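Local coordinates for protein UspA1 (Moraxella catarrhalis, PDB 3NTN) that acts as a trimeric autotransporter adhesin of the outer membrane, with reported binding to fibronectin and the receptor CEACAM1, at residues B[89-92]-B[97-100]; B[17-20]-B[25-28]; B[153-158]-B[162-167]. One frame throughout, in Å; residues are numbered along the deposited sequence.

Followed from the N terminus, the three contacts come in series: each closes a short loop before the next begins, and none crosses or encloses another. Contact 2 (17-20 with 25-28) shuts one of the first coils of the beta roll. Contact 1 (89-92 with 97-100) does the same several coils further on, its centre about 24 Å from that of contact 2. Contact 3 (153-158 with 162-167) lies at the far end of the head, where the chain leaves the roll, its centre about 18 Å from that of contact 1. One long parallel sheet, running from strand 10-11 to strand 153-154, carries a segment of all three, and each also meets a second subunit.

Contact 1. Residues B[89-92]-B[97-100]; sequences NTVK and NVFI
Between 89-92 and 97-100 the backbone runs in opposite directions on facing walls of one coil of the YadA-like head's beta roll, with CA atoms 7.5 Å apart at Asn89 and Ile100 and 7.2 Å apart at Val91 and Val98; no hydrogen bond spans this gap, and side chains fill it. Ile100 does most of the work through two separate branches. Its CG2 methyl sits squarely over the flat amide of Asn89, 3.6 Å from CG, and almost equally near to the oxygen and the nitrogen. The other branch, extended through chi2 (171°), carries Ile100 CD1 between the CB of Asn89 and the CG2 of Val91, the latter 3.8 Å away. That same Val91 CG2 meets Val98 CG1 at 4.1 Å, which continues the row of methyl contacts along the coil. The buried amide, covered by a methyl, is held through its polar atoms: Asn89 ND2 bonds to Asn75 OD1 on the adjoining coil and to Gly102 O, while OD1 is bonded to Thr105 OG1. These bonds fix the amide's rotation. The Asn89-Asn75 bond is reminiscent of a step in an asparagine ladder. Strand 89-91 is bonded through its backbone to strand 75-77, while strand 99-101 lies between strands 83-85 and 115-117 in the long parallel sheet, with Phe99 turned away from the contact onto Val83 of its own chain and Ser103 of the second subunit.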
loop_
_atom_site.group_PDB
_atom_site.type_symbol
_atom_site.label_atom_id
_atom_site.label_comp_id
_atom_site.label_asym_id
_atom_site.label_seq_id
_atom_site.Cartn_x
_atom_site.Cartn_y
_atom_site.Cartn_z
ATOM N N ASN B 89 -13.687 -9.837 -7.510
ATOM C CA ASN B 89 -13.648 -9.157 -6.224
ATOM C C ASN B 89 -15.128 -8.898 -5.851
ATOM O O ASN B 89 -15.970 -8.780 -6.750
ATOM C CB ASN B 89 -12.876 -7.836 -6.304
ATOM C CG ASN B 89 -11.427 -8.013 -6.814
ATOM O OD1 ASN B 89 -10.648 -8.795 -6.258
ATOM N ND2 ASN B 89 -11.061 -7.248 -7.847
ATOM N N THR B 90 -15.454 -8.886 -4.559
ATOM C CA THR B 90 -16.825 -8.648 -4.115
ATOM C C THR B 90 -16.792 -7.756 -2.880
ATOM O O THR B 90 -16.030 -8.053 -1.969
ATOM C CB THR B 90 -17.542 -9.946 -3.719
ATOM O OG1 THR B 90 -17.565 -10.863 -4.831
ATOM C CG2 THR B 90 -18.992 -9.652 -3.210
ATOM N N VAL B 91 -17.626 -6.688 -2.866
ATOM C CA VAL B 91 -17.927 -5.867 -1.668
ATOM C C VAL B 91 -19.419 -5.991 -1.434
ATOM O O VAL B 91 -20.198 -5.676 -2.302
ATOM C CB VAL B 91 -17.517 -4.330 -1.858
ATOM C CG1 VAL B 91 -17.886 -3.429 -0.603
ATOM C CG2 VAL B 91 -16.045 -4.192 -2.174
ATOM N N LYS B 92 -19.825 -6.460 -0.262
ATOM C CA LYS B 92 -21.226 -6.788 0.004
ATOM C C LYS B 92 -21.880 -5.582 0.661
ATOM O O LYS B 92 -21.197 -4.686 1.132
ATOM C CB LYS B 92 -21.333 -8.006 0.942
ATOM C CG LYS B 92 -20.936 -9.365 0.375
ATOM C CD LYS B 92 -21.321 -10.502 1.318
ATOM C CE LYS B 92 -20.990 -11.861 0.715
ATOM N NZ LYS B 92 -21.427 -12.994 1.583
ATOM N N ASN B 97 -16.958 1.956 1.891
ATOM C CA ASN B 97 -15.633 2.578 1.772
ATOM C C ASN B 97 -14.498 1.601 1.655
ATOM O O ASN B 97 -13.445 1.781 2.267
ATOM C CB ASN B 97 -15.368 3.555 2.927
ATOM C CG ASN B 97 -16.297 4.725 2.895
ATOM O OD1 ASN B 97 -17.190 4.807 3.704
ATOM N ND2 ASN B 97 -16.114 5.628 1.926
ATOM N N VAL B 98 -14.721 0.562 0.863
ATOM C CA VAL B 98 -13.730 -0.468 0.724
ATOM C C VAL B 98 -13.144 -0.372 -0.680
ATOM O O VAL B 98 -13.871 -0.125 -1.630
ATOM C CB VAL B 98 -14.329 -1.816 1.003
ATOM C CG1 VAL B 98 -13.337 -2.944 0.632
ATOM C CG2 VAL B 98 -14.836 -1.888 2.472
ATOM N N PHE B 99 -11.812 -0.465 -0.780
ATOM C CA PHE B 99 -11.104 -0.228 -2.044
ATOM C C PHE B 99 -10.245 -1.403 -2.367
ATOM O O PHE B 99 -9.410 -1.759 -1.559
ATOM C CB PHE B 99 -10.272 1.056 -1.959
ATOM C CG PHE B 99 -11.121 2.280 -1.599
ATOM C CD1 PHE B 99 -11.725 3.058 -2.611
ATOM C CD2 PHE B 99 -11.387 2.595 -0.255
ATOM C CE1 PHE B 99 -12.536 4.146 -2.296
ATOM C CE2 PHE B 99 -12.208 3.697 0.088
ATOM C CZ PHE B 99 -12.803 4.459 -0.936
ATOM N N ILE B 100 -10.441 -1.963 -3.567
ATOM C CA ILE B 100 -9.707 -3.134 -4.018
ATOM C C ILE B 100 -8.980 -2.873 -5.333
ATOM O O ILE B 100 -9.565 -2.477 -6.320
ATOM C CB ILE B 100 -10.685 -4.335 -4.221
ATOM C CG1 ILE B 100 -11.492 -4.592 -2.916
ATOM C CG2 ILE B 100 -9.901 -5.559 -4.643
ATOM C CD1 ILE B 100 -12.629 -5.612 -3.068
#

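Contact 2. Residues B[17-20]-B[25-28]; sequences NQAK and TVAG
Val26 packing on Asn17, Gln18 and Ala19 makes this an interior contact across a single coil of the head's beta roll, near its N-terminal end, joining the weakly bonded strand 18-19 to strand 25-26 of the long sheet. The loop between them is tight enough to bring the CA atoms of Ala19 and Thr25 within 5.7 Å. Val26 inserts two methyls with different neighbours. CG1, set anti to the backbone N (chi1 177°), lies over the face of the Asn17 amide, 3.8 Å from its CG, much as Ile100 CG2 covers Asn89. CG2 turns to the backbone and rests 3.4 Å from Gln18 O, with Ala19 CB a looser neighbour at 4.4 Å. Further along, Asn17 ND2 passes 3.6 Å from Gly28 C, where the chain, past the end of strand 25-26, turns back toward Asn17. Outside the pair, the Asn17 amide bonds from ND2 to Gly29 O and Gly13 O, and from OD1 to Asn32 N; Ala27 packs on Ala27 of the second subunit. The chemistry thus divides between the two parts of one asparagine: one face is covered by a methyl of Val26, while its polar atoms are spent on backbone groups at the turns. Three bonds on one amide should fix its rotation inside the coil, with Val26 against one face.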
loop_
_atom_site.group_PDB
_atom_site.type_symbol
_atom_site.label_atom_id
_atom_site.label_comp_id
_atom_site.label_asym_id
_atom_site.label_seq_id
_atom_site.Cartn_x
_atom_site.Cartn_y
_atom_site.Cartn_z
ATOM N N ASN B 17 -28.856 -3.939 -24.598
ATOM C CA ASN B 17 -28.388 -2.935 -23.651
ATOM C C ASN B 17 -29.540 -2.094 -23.154
ATOM O O ASN B 17 -30.461 -1.841 -23.880
ATOM C CB ASN B 17 -27.314 -2.044 -24.283
ATOM C CG ASN B 17 -26.045 -2.798 -24.556
ATOM O OD1 ASN B 17 -25.611 -3.621 -23.749
ATOM N ND2 ASN B 17 -25.442 -2.536 -25.701
ATOM N N GLN B 18 -29.499 -1.667 -21.903
ATOM C CA GLN B 18 -30.616 -0.944 -21.349
ATOM C C GLN B 18 -30.076 0.211 -20.542
ATOM O O GLN B 18 -29.248 0.013 -19.687
ATOM C CB GLN B 18 -31.475 -1.873 -20.460
ATOM C CG GLN B 18 -32.455 -2.787 -21.230
ATOM C CD GLN B 18 -32.943 -3.992 -20.394
ATOM O OE1 GLN B 18 -34.155 -4.183 -20.176
ATOM N NE2 GLN B 18 -31.990 -4.811 -19.927
ATOM N N ALA B 19 -30.533 1.427 -20.810
ATOM C CA ALA B 19 -30.161 2.569 -19.986
ATOM C C ALA B 19 -31.452 3.029 -19.310
ATOM O O ALA B 19 -32.076 3.988 -19.728
ATOM C CB ALA B 19 -29.559 3.641 -20.824
ATOM N N LYS B 20 -31.875 2.301 -18.287
ATOM C CA LYS B 20 -33.161 2.566 -17.614
ATOM C C LYS B 20 -33.097 3.727 -16.607
ATOM O O LYS B 20 -34.127 4.272 -16.249
ATOM C CB LYS B 20 -33.674 1.308 -16.908
ATOM C CG LYS B 20 -33.889 0.121 -17.841
ATOM C CD LYS B 20 -33.999 -1.190 -17.078
ATOM C CE LYS B 20 -35.123 -2.059 -17.644
ATOM N NZ LYS B 20 -35.265 -3.363 -16.921
ATOM N N THR B 25 -26.105 5.923 -19.018
ATOM C CA THR B 25 -25.419 5.713 -20.269
ATOM C C THR B 25 -24.914 4.265 -20.356
ATOM O O THR B 25 -24.238 3.779 -19.452
ATOM C CB THR B 25 -24.187 6.660 -20.343
ATOM O OG1 THR B 25 -24.603 8.023 -20.162
ATOM C CG2 THR B 25 -23.451 6.529 -21.690
ATOM N N VAL B 26 -25.199 3.592 -21.448
ATOM C CA VAL B 26 -24.476 2.388 -21.828
ATOM C C VAL B 26 -23.867 2.654 -23.231
ATOM O O VAL B 26 -24.593 2.769 -24.205
ATOM C CB VAL B 26 -25.414 1.125 -21.922
ATOM C CG1 VAL B 26 -24.625 -0.083 -22.393
ATOM C CG2 VAL B 26 -26.117 0.855 -20.614
ATOM N N ALA B 27 -22.550 2.771 -23.336
ATOM C CA ALA B 27 -21.957 3.222 -24.594
ATOM C C ALA B 27 -21.982 2.131 -25.685
ATOM O O ALA B 27 -21.850 2.460 -26.860
ATOM C CB ALA B 27 -20.541 3.754 -24.398
ATOM N N GLY B 28 -22.137 0.868 -25.285
ATOM C CA GLY B 28 -22.108 -0.258 -26.202
ATOM C C GLY B 28 -21.933 -1.579 -25.448
ATOM O O GLY B 28 -22.183 -1.666 -24.225
#

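Contact 3. Residues B[153-158]-B[162-167]; sequences VSVGKK and RQIVHV
Val155 and Arg162 meet where the beta roll of the head ends and the chain leaves it and heads on toward the stalk, probably in the neck of this trimeric autotransporter. The polar part of the contact rests on one strong bond: Arg162 NH1 donates to Val155 O over 3.0 Å, nearly straight at 169°. The oxygen lies close to the guanidinium plane, yet the donor stands 37° above the plane of the carbonyl, clear of its lone pairs. Two other carbonyls hold the same group, His119 O through NH2 and Asn150 O of the third subunit through NE, so a buried positive charge is gripped by neutral oxygens from two chains. Within 153-158 a weak bond of 3.4 Å runs from Gly156 N to Ser154 OG, which also bonds Ala122 O. The apolar pair is Val155 CG1 with Ile164 CD1 at 4.0 Å, the side chains crossing at about a right angle. Val155 CG2 lies instead against the backbone, 3.5 Å from Arg162 O, with Arg162 CB its carbon neighbour at 4.2 Å. Backbone ladders then carry the contact into the trimer. Val153 and Ser154 pair in parallel with a strand of the second subunit, and Ile164 and Val165 with one of the third, so the interlocked chains share their sheets. Within Arg162 itself the extended arm runs alongside Val155 O, with CD 3.2 Å from it, and a chi4 of 94° at its end swings the guanidinium out of line and brings NH1 to that oxygen.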
loop_
_atom_site.group_PDB
_atom_site.type_symbol
_atom_site.label_atom_id
_atom_site.label_comp_id
_atom_site.label_asym_id
_atom_site.label_seq_id
_atom_site.Cartn_x
_atom_site.Cartn_y
_atom_site.Cartn_z
ATOM N N VAL B 153 -5.164 -2.335 5.791
ATOM C CA VAL B 153 -4.697 -2.318 4.450
ATOM C C VAL B 153 -4.090 -3.701 4.283
ATOM O O VAL B 153 -3.171 -4.035 5.015
ATOM C CB VAL B 153 -3.636 -1.226 4.231
ATOM C CG1 VAL B 153 -3.043 -1.359 2.859
ATOM C CG2 VAL B 153 -4.242 0.184 4.389
ATOM N N SER B 154 -4.627 -4.536 3.384
ATOM C CA SER B 154 -4.051 -5.875 3.247
ATOM C C SER B 154 -3.228 -5.988 2.008
ATOM O O SER B 154 -3.589 -5.411 0.959
ATOM C CB SER B 154 -5.116 -6.955 3.258
ATOM O OG SER B 154 -4.479 -8.220 3.078
ATOM N N VAL B 155 -2.077 -6.654 2.137
ATOM C CA VAL B 155 -1.214 -6.909 0.984
ATOM C C VAL B 155 -1.134 -8.360 0.565
ATOM O O VAL B 155 -0.408 -8.671 -0.379
ATOM C CB VAL B 155 0.200 -6.312 1.134
ATOM C CG1 VAL B 155 0.150 -4.773 1.421
ATOM C CG2 VAL B 155 1.050 -7.045 2.184
ATOM N N GLY B 156 -1.861 -9.271 1.224
ATOM C CA GLY B 156 -1.780 -10.719 0.863
ATOM C C GLY B 156 -2.796 -11.537 1.654
ATOM O O GLY B 156 -3.774 -10.965 2.106
ATOM N N LYS B 157 -2.614 -12.864 1.783
ATOM C CA LYS B 157 -3.472 -13.682 2.712
ATOM C C LYS B 157 -2.564 -14.501 3.618
ATOM O O LYS B 157 -1.363 -14.574 3.368
ATOM C CB LYS B 157 -4.456 -14.619 1.982
ATOM C CG LYS B 157 -3.829 -15.548 0.907
ATOM C CD LYS B 157 -4.747 -16.680 0.374
ATOM C CE LYS B 157 -5.564 -17.322 1.482
ATOM N NZ LYS B 157 -6.044 -18.778 1.230
ATOM N N LYS B 158 -3.134 -15.134 4.639
ATOM C CA LYS B 158 -2.377 -16.022 5.484
ATOM C C LYS B 158 -1.752 -17.153 4.626
ATOM O O LYS B 158 -2.486 -17.876 3.960
ATOM C CB LYS B 158 -3.280 -16.638 6.560
ATOM C CG LYS B 158 -2.519 -17.463 7.621
ATOM C CD LYS B 158 -3.473 -17.863 8.754
ATOM C CE LYS B 158 -2.711 -18.154 10.033
ATOM N NZ LYS B 158 -3.472 -19.146 10.820
ATOM N N ARG B 162 3.037 -10.857 1.372
ATOM C CA ARG B 162 3.887 -10.162 0.413
ATOM C C ARG B 162 4.809 -9.206 1.135
ATOM O O ARG B 162 4.336 -8.359 1.938
ATOM C CB ARG B 162 3.112 -9.325 -0.632
ATOM C CG ARG B 162 2.424 -10.067 -1.712
ATOM C CD ARG B 162 1.752 -9.163 -2.738
ATOM N NE ARG B 162 1.212 -10.015 -3.775
ATOM C CZ ARG B 162 -0.031 -10.499 -3.833
ATOM N NH1 ARG B 162 -0.953 -10.204 -2.921
ATOM N NH2 ARG B 162 -0.349 -11.307 -4.832
ATOM N N GLN B 163 6.101 -9.275 0.768
ATOM C CA GLN B 163 7.044 -8.267 1.200
ATOM C C GLN B 163 6.654 -6.871 0.707
ATOM O O GLN B 163 6.105 -6.709 -0.382
ATOM C CB GLN B 163 8.433 -8.645 0.732
ATOM C CG GLN B 163 8.995 -9.931 1.396
ATOM C CD GLN B 163 10.356 -10.297 0.853
ATOM O OE1 GLN B 163 10.539 -10.368 -0.371
ATOM N NE2 GLN B 163 11.334 -10.531 1.751
ATOM N N ILE B 164 6.889 -5.854 1.513
ATOM C CA ILE B 164 6.740 -4.470 1.042
ATOM C C ILE B 164 8.133 -3.890 0.818
ATOM O O ILE B 164 8.956 -3.993 1.719
ATOM C CB ILE B 164 5.873 -3.575 1.963
ATOM C CG1 ILE B 164 4.573 -4.296 2.297
ATOM C CG2 ILE B 164 5.579 -2.280 1.200
ATOM C CD1 ILE B 164 3.468 -3.470 3.127
ATOM N N VAL B 165 8.427 -3.388 -0.377
ATOM C CA VAL B 165 9.825 -3.072 -0.724
ATOM C C VAL B 165 10.053 -1.599 -1.100
ATOM O O VAL B 165 9.089 -0.867 -1.417
ATOM C CB VAL B 165 10.373 -3.973 -1.868
ATOM C CG1 VAL B 165 10.301 -5.509 -1.484
ATOM C CG2 VAL B 165 9.696 -3.653 -3.202
ATOM N N HIS B 166 11.299 -1.152 -1.032
ATOM C CA HIS B 166 11.617 0.274 -1.236
ATOM C C HIS B 166 10.883 1.223 -0.283
ATOM O O HIS B 166 10.404 2.302 -0.670
ATOM C CB HIS B 166 11.373 0.654 -2.678
ATOM C CG HIS B 166 12.161 -0.170 -3.638
ATOM N ND1 HIS B 166 13.539 -0.257 -3.580
ATOM C CD2 HIS B 166 11.779 -0.930 -4.684
ATOM C CE1 HIS B 166 13.965 -1.048 -4.549
ATOM N NE2 HIS B 166 12.917 -1.481 -5.223
ATOM N N VAL B 167 10.818 0.817 0.975
ATOM C CA VAL B 167 10.245 1.593 2.068
ATOM C C VAL B 167 11.290 2.510 2.685
ATOM O O VAL B 167 12.365 2.073 3.119
ATOM C CB VAL B 167 9.689 0.625 3.168
ATOM C CG1 VAL B 167 9.085 1.404 4.343
ATOM C CG2 VAL B 167 8.693 -0.431 2.522
#